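Local coordinates for protein UDP-glucose:anthocyanidin 3-O-glucosyltransferase (PDB 4REL) that is a plant glycosyltransferase of the GT-B fold, built from two Rossmann-like domains that face each other across a cleft, at residues P11-S16 with D83-T88; G15-P20 with D114-S119; E287-E290 with P295-W298; I384-V389 with F395-N400. All blocks are in the same frame, centred on the assembly; numbering follows the deposited sequence.

Contact 1. Residues P11-S16 with D83-T88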
loop_
_atom_site.group_PDB
_atom_site.type_symbol
_atom_site.label_atom_id
_atom_site.label_comp_id
_atom_site.label_asym_id
_atom_site.label_seq_id
_atom_site.Cartn_x
_atom_site.Cartn_y
_atom_site.Cartn_z
ATOM N N PRO A 11 -5.825 8.317 10.331
ATOM C CA PRO A 11 -5.679 7.542 9.095
ATOM C C PRO A 11 -6.409 8.209 7.947
ATOM O O PRO A 11 -7.333 8.991 8.176
ATOM C CB PRO A 11 -6.402 6.232 9.421
ATOM C CG PRO A 11 -7.440 6.640 10.457
ATOM C CD PRO A 11 -6.705 7.647 11.304
ATOM N N PHE A 12 -5.995 7.898 6.724
ATOM C CA PHE A 12 -6.853 8.067 5.556
ATOM C C PHE A 12 -7.818 6.890 5.688
ATOM O O PHE A 12 -7.408 5.732 5.610
ATOM C CB PHE A 12 -6.002 7.975 4.289
ATOM C CG PHE A 12 -6.738 8.321 3.018
ATOM C CD1 PHE A 12 -7.366 9.552 2.856
ATOM C CD2 PHE A 12 -6.737 7.436 1.957
ATOM C CE1 PHE A 12 -8.022 9.866 1.651
ATOM C CE2 PHE A 12 -7.388 7.743 0.758
ATOM C CZ PHE A 12 -8.023 8.956 0.607
ATOM N N PRO A 13 -9.103 7.180 5.946
ATOM C CA PRO A 13 -10.000 6.160 6.519
ATOM C C PRO A 13 -10.595 5.203 5.482
ATOM O O PRO A 13 -11.817 4.985 5.426
ATOM C CB PRO A 13 -11.076 7.009 7.198
ATOM C CG PRO A 13 -11.175 8.228 6.304
ATOM C CD PRO A 13 -9.743 8.507 5.870
ATOM N N PHE A 14 -9.708 4.608 4.687
ATOM C CA PHE A 14 -10.107 3.744 3.579
ATOM C C PHE A 14 -9.206 2.533 3.438
ATOM O O PHE A 14 -7.989 2.678 3.294
ATOM C CB PHE A 14 -10.109 4.544 2.280
ATOM C CG PHE A 14 -11.040 5.709 2.322
ATOM C CD1 PHE A 14 -12.402 5.522 2.112
ATOM C CD2 PHE A 14 -10.569 6.986 2.625
ATOM C CE1 PHE A 14 -13.287 6.597 2.186
ATOM C CE2 PHE A 14 -11.452 8.060 2.705
ATOM C CZ PHE A 14 -12.804 7.861 2.487
ATOM N N GLY A 15 -9.823 1.351 3.475
ATOM C CA GLY A 15 -9.166 0.081 3.186
ATOM C C GLY A 15 -7.679 -0.061 3.454
ATOM O O GLY A 15 -7.256 -0.207 4.600
ATOM N N SER A 16 -6.890 0.008 2.388
ATOM C CA SER A 16 -5.477 -0.359 2.439
ATOM C C SER A 16 -4.622 0.591 3.269
ATOM O O SER A 16 -3.498 0.258 3.641
ATOM C CB SER A 16 -4.909 -0.444 1.020
ATOM O OG SER A 16 -4.964 0.823 0.382
ATOM N N ASP A 83 -13.330 11.947 -1.758
ATOM C CA ASP A 83 -13.655 13.374 -1.836
ATOM C C ASP A 83 -14.546 13.813 -0.674
ATOM O O ASP A 83 -14.319 14.861 -0.062
ATOM C CB ASP A 83 -14.396 13.683 -3.141
ATOM C CG ASP A 83 -13.513 13.576 -4.381
ATOM O OD1 ASP A 83 -12.277 13.677 -4.269
ATOM O OD2 ASP A 83 -14.075 13.418 -5.486
ATOM N N LEU A 84 -15.585 13.027 -0.396
ATOM C CA LEU A 84 -16.559 13.399 0.634
ATOM C C LEU A 84 -15.902 13.483 2.002
ATOM O O LEU A 84 -16.156 14.424 2.761
ATOM C CB LEU A 84 -17.758 12.437 0.648
ATOM C CG LEU A 84 -18.713 12.570 -0.550
ATOM C CD1 LEU A 84 -19.788 11.488 -0.527
ATOM C CD2 LEU A 84 -19.369 13.956 -0.570
ATOM N N PHE A 85 -15.038 12.522 2.319
ATOM C CA PHE A 85 -14.299 12.623 3.577
ATOM C C PHE A 85 -13.365 13.828 3.585
ATOM O O PHE A 85 -13.318 14.572 4.556
ATOM C CB PHE A 85 -13.477 11.366 3.876
ATOM C CG PHE A 85 -12.609 11.516 5.095
ATOM C CD1 PHE A 85 -13.179 11.512 6.366
ATOM C CD2 PHE A 85 -11.244 11.708 4.971
ATOM C CE1 PHE A 85 -12.393 11.669 7.491
ATOM C CE2 PHE A 85 -10.446 11.876 6.098
ATOM C CZ PHE A 85 -11.020 11.847 7.358
ATOM N N LEU A 86 -12.593 14.009 2.516
ATOM C CA LEU A 86 -11.644 15.114 2.506
ATOM C C LEU A 86 -12.386 16.453 2.598
ATOM O O LEU A 86 -11.867 17.413 3.178
ATOM C CB LEU A 86 -10.735 15.063 1.267
ATOM C CG LEU A 86 -9.751 13.895 1.201
ATOM C CD1 LEU A 86 -9.133 13.780 -0.205
ATOM C CD2 LEU A 86 -8.657 14.030 2.247
ATOM N N SER A 87 -13.600 16.512 2.052
ATOM C CA SER A 87 -14.361 17.764 2.067
ATOM C C SER A 87 -14.801 18.195 3.465
ATOM O O SER A 87 -15.219 19.339 3.650
ATOM C CB SER A 87 -15.585 17.682 1.146
ATOM O OG SER A 87 -16.642 16.953 1.757
ATOM N N THR A 88 -14.699 17.302 4.449
ATOM C CA THR A 88 -15.115 17.648 5.807
ATOM C C THR A 88 -14.137 18.589 6.496
ATOM O O THR A 88 -14.464 19.166 7.529
ATOM C CB THR A 88 -15.316 16.419 6.714
ATOM O OG1 THR A 88 -14.087 15.704 6.830
ATOM C CG2 THR A 88 -16.370 15.495 6.152
#
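Pro13 sets the tip of its ring almost squarely over the middle of the Phe85 ring. Pro13 CG lies 3.5 Å from the centroid of the Phe85 ring and only 3° off the ring normal, a CH-pi contact. Pro13 CD lies nearer one side, 3.4 Å from Phe85 CE2. The proline is the centre of an inverse gamma turn, closed by Phe14 N bonding to Phe12 O at 2.7 Å. On the helix, Phe85 has CG anti to its backbone N (chi1 174°), which presents the ring face to Pro13.

Phe14 comes in with the edge of its ring. Phe14 CZ is 3.8 Å from Phe85 CB. The same Phe14 ring lays CD2 over the centre of one face of Phe12. Phe12 turns its own edge toward Leu86, with Phe12 CE1 4.3 Å from Leu86 CD2. No hydrogen bond crosses between the segments.

The loop follows strand 6-10 and leads into helix 18-31. Phe14 also touches KMP, so the contact borders the ligand pocket. Pro13 and Phe85 both touch Thr42 of strand 36-42, and Leu86 packs on Leu191 and Phe192 of helix 191-197. Phe12 meets the rings of His17 and Phe116 edge-to-face, while Phe14 touches Leu82 within helix 80-86.

Contact 2. Residues G15-P20 with D114-S119. With KMP (3,5,7-trihydroxy-2-(4-hydroxyphenyl)-4H-chromen-4-one), chain B.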
loop_
_atom_site.group_PDB
_atom_site.type_symbol
_atom_site.label_atom_id
_atom_site.label_comp_id
_atom_site.label_asym_id
_atom_site.label_seq_id
_atom_site.Cartn_x
_atom_site.Cartn_y
_atom_site.Cartn_z
ATOM N N GLY A 15 -9.823 1.351 3.475
ATOM C CA GLY A 15 -9.166 0.081 3.186
ATOM C C GLY A 15 -7.679 -0.061 3.454
ATOM O O GLY A 15 -7.256 -0.207 4.600
ATOM N N SER A 16 -6.890 0.008 2.388
ATOM C CA SER A 16 -5.477 -0.359 2.439
ATOM C C SER A 16 -4.622 0.591 3.269
ATOM O O SER A 16 -3.498 0.258 3.641
ATOM C CB SER A 16 -4.909 -0.444 1.020
ATOM O OG SER A 16 -4.964 0.823 0.382
ATOM N N HIS A 17 -5.139 1.781 3.549
ATOM C CA HIS A 17 -4.393 2.718 4.385
ATOM C C HIS A 17 -4.526 2.442 5.877
ATOM O O HIS A 17 -3.764 2.986 6.670
ATOM C CB HIS A 17 -4.830 4.149 4.099
ATOM C CG HIS A 17 -4.415 4.634 2.747
ATOM N ND1 HIS A 17 -3.452 5.597 2.573
ATOM C CD2 HIS A 17 -4.819 4.259 1.509
ATOM C CE1 HIS A 17 -3.292 5.819 1.273
ATOM N NE2 HIS A 17 -4.099 5.013 0.612
ATOM N N LEU A 18 -5.489 1.609 6.251
ATOM C CA LEU A 18 -5.818 1.422 7.662
ATOM C C LEU A 18 -4.889 0.463 8.430
ATOM O O LEU A 18 -4.318 0.852 9.457
ATOM C CB LEU A 18 -7.303 1.066 7.831
ATOM C CG LEU A 18 -8.218 2.249 7.494
ATOM C CD1 LEU A 18 -9.634 1.794 7.146
ATOM C CD2 LEU A 18 -8.226 3.233 8.674
ATOM N N PRO A 19 -4.719 -0.782 7.949
ATOM C CA PRO A 19 -3.813 -1.638 8.727
ATOM C C PRO A 19 -2.362 -1.118 8.899
ATOM O O PRO A 19 -1.830 -1.248 10.005
ATOM C CB PRO A 19 -3.846 -2.972 7.967
ATOM C CG PRO A 19 -5.172 -2.968 7.263
ATOM C CD PRO A 19 -5.388 -1.530 6.863
ATOM N N PRO A 20 -1.732 -0.539 7.851
ATOM C CA PRO A 20 -0.347 -0.098 8.085
ATOM C C PRO A 20 -0.212 0.978 9.164
ATOM O O PRO A 20 0.790 0.985 9.894
ATOM C CB PRO A 20 0.083 0.481 6.728
ATOM C CG PRO A 20 -0.835 -0.142 5.730
ATOM C CD PRO A 20 -2.133 -0.370 6.437
ATOM N N ASP A 114 -1.832 10.020 8.106
ATOM C CA ASP A 114 -1.614 9.579 6.736
ATOM C C ASP A 114 -1.405 10.848 5.915
ATOM O O ASP A 114 -2.125 11.818 6.097
ATOM C CB ASP A 114 -2.847 8.815 6.246
ATOM C CG ASP A 114 -2.639 8.187 4.879
ATOM O OD1 ASP A 114 -2.584 6.937 4.791
ATOM O OD2 ASP A 114 -2.520 8.938 3.889
ATOM N N ALA A 115 -0.393 10.861 5.049
ATOM C CA ALA A 115 -0.057 12.059 4.274
ATOM C C ALA A 115 -1.226 12.627 3.471
ATOM O O ALA A 115 -1.254 13.823 3.181
ATOM C CB ALA A 115 1.137 11.776 3.336
ATOM N N PHE A 116 -2.167 11.775 3.072
ATOM C CA PHE A 116 -3.291 12.246 2.255
ATOM C C PHE A 116 -4.255 13.130 3.050
ATOM O O PHE A 116 -5.025 13.891 2.459
ATOM C CB PHE A 116 -4.083 11.087 1.637
ATOM C CG PHE A 116 -3.362 10.357 0.533
ATOM C CD1 PHE A 116 -2.131 10.803 0.059
ATOM C CD2 PHE A 116 -3.921 9.213 -0.027
ATOM C CE1 PHE A 116 -1.466 10.123 -0.961
ATOM C CE2 PHE A 116 -3.259 8.523 -1.056
ATOM C CZ PHE A 116 -2.029 8.981 -1.512
ATOM N N VAL A 117 -4.246 13.005 4.375
ATOM C CA VAL A 117 -5.129 13.834 5.198
ATOM C C VAL A 117 -4.425 15.158 5.459
ATOM O O VAL A 117 -3.993 15.461 6.572
ATOM C CB VAL A 117 -5.531 13.134 6.511
ATOM C CG1 VAL A 117 -6.619 13.941 7.239
ATOM C CG2 VAL A 117 -6.052 11.737 6.206
ATOM N N THR A 118 -4.298 15.957 4.410
ATOM C CA THR A 118 -3.489 17.166 4.509
ATOM C C THR A 118 -4.106 18.210 5.434
ATOM O O THR A 118 -3.392 19.054 5.972
ATOM C CB THR A 118 -3.228 17.785 3.134
ATOM O OG1 THR A 118 -4.481 18.151 2.547
ATOM C CG2 THR A 118 -2.511 16.773 2.223
ATOM N N SER A 119 -5.422 18.154 5.631
ATOM C CA SER A 119 -6.071 19.070 6.579
ATOM C C SER A 119 -5.538 18.897 8.005
ATOM O O SER A 119 -5.638 19.811 8.826
ATOM C CB SER A 119 -7.592 18.897 6.567
ATOM O OG SER A 119 -8.139 19.407 5.363
HETATM C C1 KMP B . -1.744 7.964 -6.380
HETATM C C2 KMP B . -1.571 7.153 -5.271
HETATM C C3 KMP B . -2.764 6.567 -4.623
HETATM C C4 KMP B . -4.102 6.857 -5.177
HETATM C C5 KMP B . -4.174 7.686 -6.290
HETATM C C6 KMP B . -3.022 8.222 -6.873
HETATM C C9 KMP B . -2.640 5.689 -3.436
HETATM C C10 KMP B . -3.887 5.148 -2.850
HETATM C C11 KMP B . -5.197 5.508 -3.485
HETATM C C14 KMP B . -6.504 5.002 -2.962
HETATM C C15 KMP B . -6.621 4.397 -1.712
HETATM C C16 KMP B . -7.849 3.939 -1.262
HETATM C C17 KMP B . -8.974 4.078 -2.059
HETATM C C18 KMP B . -8.869 4.682 -3.305
HETATM C C19 KMP B . -7.638 5.144 -3.751
HETATM O O12 KMP B . -5.231 6.326 -4.599
HETATM O O13 KMP B . -1.513 5.425 -2.953
HETATM O O24 KMP B . -10.178 3.622 -1.613
HETATM O O27 KMP B . -3.786 4.332 -1.764
HETATM O O29 KMP B . -3.153 9.028 -7.962
HETATM O O30 KMP B . -0.332 6.888 -4.772
HETATM O O HOH W 1 -3.766 5.756 7.055
#
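His17 and Asp114 have their CA atoms 7.8 Å apart, where a short 3-10 segment ahead of helix 18-31 faces a type I turn running from Asp114 to Val117. His17 ND1 donates to Asp114 OD1 at 2.7 Å with an angle of 162°. The oxygen lies close to the imidazole plane and is met on its syn side, somewhat out of the carboxylate plane. Asp114 CG stands anti to the backbone N (chi1 -174°), which carries the carboxylate to the His17 ring.

Asp114 has further partners. A water donates to its OD1 and to the backbone O of His17, bridging the two. Asp114 OD2 accepts from Phe116 N at 3.0 Å through its anti lone pair, which makes an Asx turn. The carboxylate is thus gripped at both oxygens, which fixes its rotation and helps to set that of the imidazole.

His17 NE2, the second ring nitrogen, is hydrogen-bonded to KMP O27 at a very short, and so doubtful, 2.5 Å. Phe116 meets the imidazole obliquely, its CE2 3.6 Å from His17 CE1, with the ring planes at 45°. Phe116 CE2 also brings the ring edge to 3.8 Å from KMP C9. Both residues therefore line the ligand pocket, where Asp181 also hydrogen-bonds KMP.

Asp114 ends strand 110-114 and bonds through its backbone to Phe10 of strand 6-10. Phe116 rests on Leu199 of helix 199-202, and Leu18 packs against helix 43-50.

Contact 3. Residues E287-E290 with P295-W298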
loop_
_atom_site.group_PDB
_atom_site.type_symbol
_atom_site.label_atom_id
_atom_site.label_comp_id
_atom_site.label_asym_id
_atom_site.label_seq_id
_atom_site.Cartn_x
_atom_site.Cartn_y
_atom_site.Cartn_z
ATOM N N GLU A 287 -8.705 -17.837 -19.028
ATOM C CA GLU A 287 -8.259 -18.591 -20.200
ATOM C C GLU A 287 -6.769 -18.922 -20.146
ATOM O O GLU A 287 -6.355 -20.042 -20.476
ATOM C CB GLU A 287 -8.560 -17.801 -21.478
ATOM C CG GLU A 287 -10.038 -17.674 -21.765
ATOM C CD GLU A 287 -10.317 -16.830 -22.984
ATOM O OE1 GLU A 287 -9.377 -16.174 -23.488
ATOM O OE2 GLU A 287 -11.480 -16.819 -23.438
ATOM N N ALA A 288 -5.969 -17.938 -19.743
ATOM C CA ALA A 288 -4.516 -18.106 -19.676
ATOM C C ALA A 288 -4.144 -19.089 -18.579
ATOM O O ALA A 288 -3.287 -19.944 -18.766
ATOM C CB ALA A 288 -3.825 -16.778 -19.442
ATOM N N LEU A 289 -4.788 -18.964 -17.426
ATOM C CA LEU A 289 -4.504 -19.886 -16.331
ATOM C C LEU A 289 -4.808 -21.316 -16.753
ATOM O O LEU A 289 -3.985 -22.213 -16.563
ATOM C CB LEU A 289 -5.302 -19.510 -15.079
ATOM C CG LEU A 289 -4.777 -18.330 -14.264
ATOM C CD1 LEU A 289 -5.728 -18.026 -13.102
ATOM C CD2 LEU A 289 -3.373 -18.598 -13.741
ATOM N N GLU A 290 -5.977 -21.528 -17.351
ATOM C CA GLU A 290 -6.354 -22.874 -17.780
ATOM C C GLU A 290 -5.399 -23.406 -18.844
ATOM O O GLU A 290 -4.930 -24.539 -18.761
ATOM C CB GLU A 290 -7.796 -22.914 -18.312
ATOM C CG GLU A 290 -8.199 -24.300 -18.794
ATOM C CD GLU A 290 -9.682 -24.439 -19.060
ATOM O OE1 GLU A 290 -10.417 -23.430 -18.974
ATOM O OE2 GLU A 290 -10.120 -25.575 -19.347
ATOM N N PRO A 295 -0.401 -25.016 -11.770
ATOM C CA PRO A 295 -1.284 -24.940 -10.605
ATOM C C PRO A 295 -1.435 -23.485 -10.168
ATOM O O PRO A 295 -0.517 -22.689 -10.326
ATOM C CB PRO A 295 -0.558 -25.775 -9.550
ATOM C CG PRO A 295 0.876 -25.779 -9.974
ATOM C CD PRO A 295 0.871 -25.701 -11.474
ATOM N N PHE A 296 -2.610 -23.131 -9.666
ATOM C CA PHE A 296 -2.870 -21.743 -9.320
ATOM C C PHE A 296 -3.842 -21.607 -8.162
ATOM O O PHE A 296 -4.667 -22.487 -7.924
ATOM C CB PHE A 296 -3.394 -20.966 -10.548
ATOM C CG PHE A 296 -4.717 -21.471 -11.075
ATOM C CD1 PHE A 296 -5.921 -20.999 -10.555
ATOM C CD2 PHE A 296 -4.758 -22.407 -12.103
ATOM C CE1 PHE A 296 -7.149 -21.465 -11.044
ATOM C CE2 PHE A 296 -5.973 -22.868 -12.598
ATOM C CZ PHE A 296 -7.172 -22.402 -12.065
ATOM N N VAL A 297 -3.712 -20.505 -7.427
ATOM C CA VAL A 297 -4.708 -20.090 -6.457
ATOM C C VAL A 297 -5.109 -18.683 -6.863
ATOM O O VAL A 297 -4.267 -17.794 -6.931
ATOM C CB VAL A 297 -4.139 -20.041 -5.037
ATOM C CG1 VAL A 297 -5.214 -19.544 -4.066
ATOM C CG2 VAL A 297 -3.651 -21.415 -4.611
ATOM N N TRP A 298 -6.389 -18.483 -7.157
ATOM C CA TRP A 298 -6.862 -17.180 -7.611
ATOM C C TRP A 298 -7.856 -16.654 -6.586
ATOM O O TRP A 298 -8.917 -17.255 -6.373
ATOM C CB TRP A 298 -7.515 -17.323 -8.993
ATOM C CG TRP A 298 -7.965 -16.045 -9.661
ATOM C CD1 TRP A 298 -7.825 -14.765 -9.193
ATOM C CD2 TRP A 298 -8.620 -15.937 -10.936
ATOM N NE1 TRP A 298 -8.348 -13.868 -10.108
ATOM C CE2 TRP A 298 -8.852 -14.564 -11.176
ATOM C CE3 TRP A 298 -9.043 -16.870 -11.890
ATOM C CZ2 TRP A 298 -9.481 -14.103 -12.331
ATOM C CZ3 TRP A 298 -9.673 -16.411 -13.037
ATOM C CH2 TRP A 298 -9.887 -15.042 -13.247
#
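Leu289 points from its helix into the angle between Phe296 and Trp298, and its CD1 methyl touches both rings. Over Phe296 this methyl sits on one face. Leu289 CD1 is 4.2 Å from the centroid of the Phe296 ring and 21° off the normal, a CH-pi contact displaced toward the rim on the CD1 side. The other methyl, Leu289 CD2, lies further back, 4.0 Å from Phe296 CB. One methyl thus covers the face and the other the CB-CG root of the side chain.

Phe296 carries CG between its backbone N and carbonyl carbon (chi1 63°), a crowded position that turns a ring face to Leu289. Trp298 differs, with CG anti to the backbone N, which sets the direction of the side chain. Its chi2 of 2° then turns the six-membered part of the indole outward, and Trp298 CE3 comes to 3.7 Å from Leu289 CD1. That approach is oblique to the indole. Val297 points the other way, as alternation along a strand requires.

No hydrogen bond joins the two segments; the contact is apolar and buried. Polar ties lie at the helix margin, where Glu290 forms a salt bridge with Arg315. Trp298 also covers Val282, Val285 and Ala286, earlier on the same helix.

Strand 296-299 pairs in parallel with strand 266-270, and helix 279-292 connects them. This is a beta-alpha-beta crossover, the repeating unit of Rossmann-like domains, with its helix packed on the sheet in part through Leu289.

Contact 4. Residues I384-V389 with F395-N400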
loop_
_atom_site.group_PDB
_atom_site.type_symbol
_atom_site.label_atom_id
_atom_site.label_comp_id
_atom_site.label_asym_id
_atom_site.label_seq_id
_atom_site.Cartn_x
_atom_site.Cartn_y
_atom_site.Cartn_z
ATOM N N ILE A 384 6.118 -6.597 -16.139
ATOM C CA ILE A 384 4.789 -6.082 -16.407
ATOM C C ILE A 384 4.227 -7.006 -17.476
ATOM O O ILE A 384 4.938 -7.350 -18.428
ATOM C CB ILE A 384 4.847 -4.632 -16.907
ATOM C CG1 ILE A 384 5.381 -3.726 -15.787
ATOM C CG2 ILE A 384 3.469 -4.192 -17.412
ATOM C CD1 ILE A 384 5.733 -2.295 -16.237
ATOM N N VAL A 385 2.974 -7.429 -17.317
ATOM C CA VAL A 385 2.433 -8.488 -18.152
ATOM C C VAL A 385 2.581 -8.084 -19.605
ATOM O O VAL A 385 2.467 -6.905 -19.948
ATOM C CB VAL A 385 0.958 -8.845 -17.785
ATOM C CG1 VAL A 385 0.001 -7.731 -18.216
ATOM C CG2 VAL A 385 0.559 -10.189 -18.394
ATOM N N GLU A 386 2.925 -9.056 -20.443
ATOM C CA GLU A 386 3.173 -8.784 -21.849
ATOM C C GLU A 386 1.869 -8.295 -22.454
ATOM O O GLU A 386 0.853 -8.993 -22.386
ATOM C CB GLU A 386 3.661 -10.051 -22.553
ATOM C CG GLU A 386 3.997 -9.858 -24.028
ATOM C CD GLU A 386 4.548 -11.123 -24.669
ATOM O OE1 GLU A 386 5.451 -11.752 -24.073
ATOM O OE2 GLU A 386 4.073 -11.491 -25.766
ATOM N N GLY A 387 1.892 -7.079 -22.997
ATOM C CA GLY A 387 0.696 -6.445 -23.525
ATOM C C GLY A 387 0.210 -5.264 -22.695
ATOM O O GLY A 387 -0.540 -4.418 -23.192
ATOM N N LYS A 388 0.634 -5.224 -21.430
ATOM C CA LYS A 388 0.257 -4.188 -20.458
ATOM C C LYS A 388 -1.182 -4.310 -19.955
ATOM O O LYS A 388 -1.608 -3.588 -19.050
ATOM C CB LYS A 388 0.544 -2.778 -20.985
ATOM C CG LYS A 388 1.983 -2.580 -21.433
ATOM C CD LYS A 388 2.168 -1.252 -22.151
ATOM C CE LYS A 388 3.574 -1.128 -22.726
ATOM N NZ LYS A 388 3.873 0.254 -23.200
ATOM N N VAL A 389 -1.931 -5.215 -20.572
ATOM C CA VAL A 389 -3.251 -5.593 -20.099
ATOM C C VAL A 389 -3.278 -7.109 -20.189
ATOM O O VAL A 389 -2.510 -7.701 -20.956
ATOM C CB VAL A 389 -4.385 -4.990 -20.973
ATOM C CG1 VAL A 389 -4.388 -3.473 -20.895
ATOM C CG2 VAL A 389 -4.237 -5.441 -22.418
ATOM N N PHE A 395 -0.333 -13.341 -21.150
ATOM C CA PHE A 395 -0.241 -13.791 -19.765
ATOM C C PHE A 395 0.362 -15.200 -19.694
ATOM O O PHE A 395 1.169 -15.481 -18.805
ATOM C CB PHE A 395 -1.632 -13.720 -19.122
ATOM C CG PHE A 395 -1.660 -14.030 -17.648
ATOM C CD1 PHE A 395 -0.544 -13.861 -16.847
ATOM C CD2 PHE A 395 -2.831 -14.484 -17.069
ATOM C CE1 PHE A 395 -0.597 -14.158 -15.503
ATOM C CE2 PHE A 395 -2.895 -14.782 -15.721
ATOM C CZ PHE A 395 -1.775 -14.616 -14.934
ATOM N N VAL A 396 -0.010 -16.075 -20.628
ATOM C CA VAL A 396 0.603 -17.401 -20.691
ATOM C C VAL A 396 2.115 -17.267 -20.845
ATOM O O VAL A 396 2.877 -17.974 -20.186
ATOM C CB VAL A 396 0.028 -18.260 -21.855
ATOM C CG1 VAL A 396 0.918 -19.464 -22.137
ATOM C CG2 VAL A 396 -1.377 -18.726 -21.530
ATOM N N LYS A 397 2.551 -16.356 -21.716
ATOM C CA LYS A 397 3.984 -16.145 -21.908
ATOM C C LYS A 397 4.658 -15.668 -20.625
ATOM O O LYS A 397 5.719 -16.167 -20.277
ATOM C CB LYS A 397 4.262 -15.189 -23.075
ATOM C CG LYS A 397 3.933 -15.805 -24.438
ATOM C CD LYS A 397 4.120 -14.815 -25.581
ATOM C CE LYS A 397 3.674 -15.429 -26.910
ATOM N NZ LYS A 397 3.912 -14.516 -28.062
ATOM N N SER A 398 4.028 -14.736 -19.908
ATOM C CA SER A 398 4.610 -14.235 -18.658
ATOM C C SER A 398 4.685 -15.330 -17.598
ATOM O O SER A 398 5.666 -15.411 -16.848
ATOM C CB SER A 398 3.824 -13.034 -18.127
ATOM O OG SER A 398 3.922 -11.945 -19.038
ATOM N N LEU A 399 3.646 -16.161 -17.531
ATOM C CA LEU A 399 3.616 -17.264 -16.571
ATOM C C LEU A 399 4.748 -18.234 -16.856
ATOM O O LEU A 399 5.437 -18.674 -15.939
ATOM C CB LEU A 399 2.269 -17.995 -16.615
ATOM C CG LEU A 399 1.082 -17.260 -15.987
ATOM C CD1 LEU A 399 -0.240 -17.891 -16.409
ATOM C CD2 LEU A 399 1.216 -17.321 -14.485
ATOM N N ASN A 400 4.965 -18.556 -18.132
ATOM C CA ASN A 400 6.047 -19.477 -18.470
ATOM C C ASN A 400 7.424 -18.910 -18.170
ATOM O O ASN A 400 8.298 -19.616 -17.659
ATOM C CB ASN A 400 5.960 -19.908 -19.935
ATOM C CG ASN A 400 5.004 -21.063 -20.138
ATOM O OD1 ASN A 400 5.373 -22.227 -19.974
ATOM N ND2 ASN A 400 3.770 -20.749 -20.502
#
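Val385 and Glu386 meet the helix with apolar, polar and charged contacts in turn. The apolar part belongs to Val385. Val385 CG2, anti to the backbone N, reaches the helix at Phe395 and lies 3.9 Å from Phe395 CA. Val385 CG2 also comes to 4.1 Å from Phe395 CD1, obliquely to the ring. One face of Phe395 is covered within the helix by Leu399, whose CD1 stands over the ring centre. Ile360 of strand 359-361 also packs here, touching Val385, Phe395 and Ser398.

One hydrogen bond crosses between the segments, and it is weak: Glu386 N gives its hydrogen to Ser398 OG at 3.4 Å, with an angle of 161°. Ser398 OG makes another weak bond to Gly394 O. The loop itself is closed by a type II turn from Val385 to Lys388, with Lys388 N bonded to Val385 O at 2.9 Å. Gly387, at phi 110°, takes the third place of that turn.

The charged pair is exposed to solvent. The salt bridge between Glu386 OE2 and Lys397 NZ is long at 3.8 Å. Both side chains are extended and cross at a slant, and Glu386 OE2 is closer to the lysine methylene, 3.3 Å from Lys397 CD. The carboxylate lies mainly alongside the lysine methylenes, so the ionic attraction is probably modest.

Strand 382-384 ends the six-stranded parallel sheet in this chain, and the loop turns from it into helix 392-403. This beta-to-alpha connection lies at the border of the second of the two Rossmann-like domains of the GT-B fold.

The contacts fall into two groups about 32 to 35 Å apart between centres, one around each parallel sheet. Contacts 1 and 2 touch each other and share Gly15 and Ser16 of the loop after strand 6-10. Contact 1 is buried and apolar, while contact 2 combines buried polar atoms with the ligand. Contacts 3 and 4 belong to the six-stranded half and also touch: Ala288 CB is 3.4 Å from Phe395 CD2, and helices 279-292 and 392-403 pack against each other. Contact 3 is wholly buried and apolar. Contact 4 changes from a buried valine to an exposed charged pair, and its polar bonds across the segments are weak or long.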